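Long-range contact in ribonuclease mar1, putative (Trypanosoma cruzi, PDB 1YZV), which is of unknown function but belongs to the isochorismatase family, whose members are mostly hydrolases, and is named a putative ribonuclease: residues 117-122 with 146-151. Residues are numbered along the deposited sequence; the frame is centred on the assembly and turned at random.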
loop_
_atom_site.group_PDB
_atom_site.type_symbol
_atom_site.label_atom_id
_atom_site.label_comp_id
_atom_site.label_asym_id
_atom_site.label_seq_id
_atom_site.Cartn_x
_atom_site.Cartn_y
_atom_site.Cartn_z
ATOM N N GLY A 117 -13.702 15.518 4.780
ATOM C CA GLY A 117 -14.239 16.643 4.030
ATOM C C GLY A 117 -13.498 16.916 2.741
ATOM O O GLY A 117 -13.086 15.959 2.023
ATOM N N PHE A 118 -13.492 18.197 2.369
ATOM C CA PHE A 118 -12.922 18.654 1.113
ATOM C C PHE A 118 -11.695 19.560 1.365
ATOM O O PHE A 118 -11.649 20.281 2.350
ATOM C CB PHE A 118 -13.889 19.501 0.323
ATOM C CG PHE A 118 -15.260 18.885 0.076
ATOM C CD1 PHE A 118 -15.428 17.548 -0.138
ATOM C CD2 PHE A 118 -16.324 19.750 -0.214
ATOM C CE1 PHE A 118 -16.706 17.046 -0.444
ATOM C CE2 PHE A 118 -17.593 19.259 -0.508
ATOM C CZ PHE A 118 -17.787 17.906 -0.575
ATOM N N GLU A 119 -10.703 19.537 0.474
ATOM C CA GLU A 119 -10.486 18.502 -0.516
ATOM C C GLU A 119 -9.421 17.582 0.094
ATOM O O GLU A 119 -8.570 18.043 0.867
ATOM C CB GLU A 119 -9.969 19.096 -1.839
ATOM C CG GLU A 119 -11.018 19.866 -2.610
ATOM C CD GLU A 119 -10.610 20.186 -4.056
ATOM O OE1 GLU A 119 -10.400 19.281 -4.885
ATOM O OE2 GLU A 119 -10.542 21.370 -4.366
ATOM N N THR A 120 -9.482 16.305 -0.256
ATOM C CA THR A 120 -8.607 15.257 0.319
ATOM C C THR A 120 -7.114 15.610 0.253
ATOM O O THR A 120 -6.402 15.468 1.228
ATOM C CB THR A 120 -8.868 13.900 -0.358
ATOM O OG1 THR A 120 -10.286 13.663 -0.426
ATOM C CG2 THR A 120 -8.212 12.745 0.423
ATOM N N HIS A 121 -6.671 16.147 -0.890
ATOM C CA HIS A 121 -5.272 16.400 -1.166
ATOM C C HIS A 121 -4.812 17.778 -0.765
ATOM O O HIS A 121 -3.642 18.143 -0.967
ATOM C CB HIS A 121 -4.971 16.158 -2.649
ATOM C CG HIS A 121 -5.685 17.087 -3.577
ATOM N ND1 HIS A 121 -7.057 17.164 -3.632
ATOM C CD2 HIS A 121 -5.214 18.009 -4.464
ATOM C CE1 HIS A 121 -7.401 18.140 -4.456
ATOM N NE2 HIS A 121 -6.308 18.611 -5.034
ATOM N N VAL A 122 -5.728 18.580 -0.240
ATOM C CA VAL A 122 -5.379 19.946 0.197
ATOM C C VAL A 122 -5.663 20.187 1.674
ATOM O O VAL A 122 -4.860 19.843 2.543
ATOM C CB VAL A 122 -6.015 21.026 -0.715
ATOM C CG1 VAL A 122 -5.583 22.456 -0.297
ATOM C CG2 VAL A 122 -5.575 20.784 -2.167
ATOM N N GLY A 146 -13.298 13.824 -0.310
ATOM C CA GLY A 146 -13.358 13.935 -1.735
ATOM C C GLY A 146 -12.512 15.050 -2.270
ATOM O O GLY A 146 -12.213 16.030 -1.525
ATOM N N SER A 147 -12.191 14.939 -3.567
ATOM C CA SER A 147 -11.468 15.988 -4.294
ATOM C C SER A 147 -12.175 16.244 -5.612
ATOM O O SER A 147 -13.033 15.452 -6.032
ATOM C CB SER A 147 -9.999 15.601 -4.591
ATOM O OG SER A 147 -9.261 15.350 -3.418
ATOM N N GLN A 148 -11.790 17.317 -6.302
ATOM C CA GLN A 148 -12.402 17.572 -7.616
ATOM C C GLN A 148 -11.952 16.531 -8.656
ATOM O O GLN A 148 -12.686 16.217 -9.600
ATOM C CB GLN A 148 -12.138 19.011 -8.075
ATOM C CG GLN A 148 -12.887 20.041 -7.207
ATOM C CD GLN A 148 -12.688 21.469 -7.649
ATOM O OE1 GLN A 148 -12.004 22.242 -6.975
ATOM N NE2 GLN A 148 -13.027 21.728 -8.889
ATOM N N SER A 149 -10.810 15.885 -8.441
ATOM C CA SER A 149 -10.433 14.803 -9.305
ATOM C C SER A 149 -10.150 13.558 -8.496
ATOM O O SER A 149 -9.575 13.629 -7.411
ATOM C CB SER A 149 -9.196 15.187 -10.119
ATOM O OG SER A 149 -8.092 14.367 -9.733
ATOM N N GLN A 150 -10.516 12.401 -9.034
ATOM C CA GLN A 150 -10.305 11.139 -8.333
ATOM C C GLN A 150 -8.815 10.871 -8.073
ATOM O O GLN A 150 -8.451 10.353 -7.012
ATOM C CB GLN A 150 -10.889 9.985 -9.163
ATOM C CG GLN A 150 -10.773 8.599 -8.502
ATOM C CD GLN A 150 -11.084 7.491 -9.490
ATOM O OE1 GLN A 150 -12.100 7.549 -10.184
ATOM N NE2 GLN A 150 -10.121 6.594 -9.699
ATOM N N GLY A 151 -7.967 11.191 -9.051
ATOM C CA GLY A 151 -6.522 10.961 -8.944
ATOM C C GLY A 151 -5.896 11.746 -7.803
ATOM O O GLY A 151 -5.039 11.205 -7.080
#
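Glu119 and His121 reach across to Gln148 and Ser147 at the C-terminal ends of two adjacent parallel strands, 110-118 and 137-146, inside the α/β sheet of the isochorismatase fold. A cis peptide bond precedes Glu119, consistent with the non-proline cis peptide near the active site of related isochorismatase-family enzymes; here it turns the chain from strand 110-118 into helix 120-133, with Glu119 as N-cap. The Glu119 side chain runs out extended and crosses that of Gln148 obliquely, the carboxylate and amide planes 42° apart. Glu119 OE1 accepts a hydrogen bond from Gln148 N (2.8 Å), and the N-H comes from above the carboxylate plane, 38° out of it. Glu119 OE1 also lies 3.5 Å from the aliphatic Gln148 CG.

The His121 ring presents its edge to Ser147. Its chi1 of 64° places CG between the backbone N and the carbonyl carbon. His121 ND1 and Ser147 OG form a 2.9 Å hydrogen bond, the hydroxyl lying near the ring plane. On the ring's other nitrogen, NE2 bonds to Glu174 of the second subunit, so both nitrogens are held and the ring's rotation is probably fixed; Val122 CG2 lies over one face of the ring, toward its rim.

Main-chain bonds tie Gly146 at both ends: its N to Gly117 O (3.2 Å), and its O to Thr120 N (3.0 Å), which sits above the carbonyl plane. Thr120 OG1 is hydrogen-bonded to His153 of helix 150-161. Gly146 O also receives a CA-H...O contact from Glu119 CA at 3.2 Å.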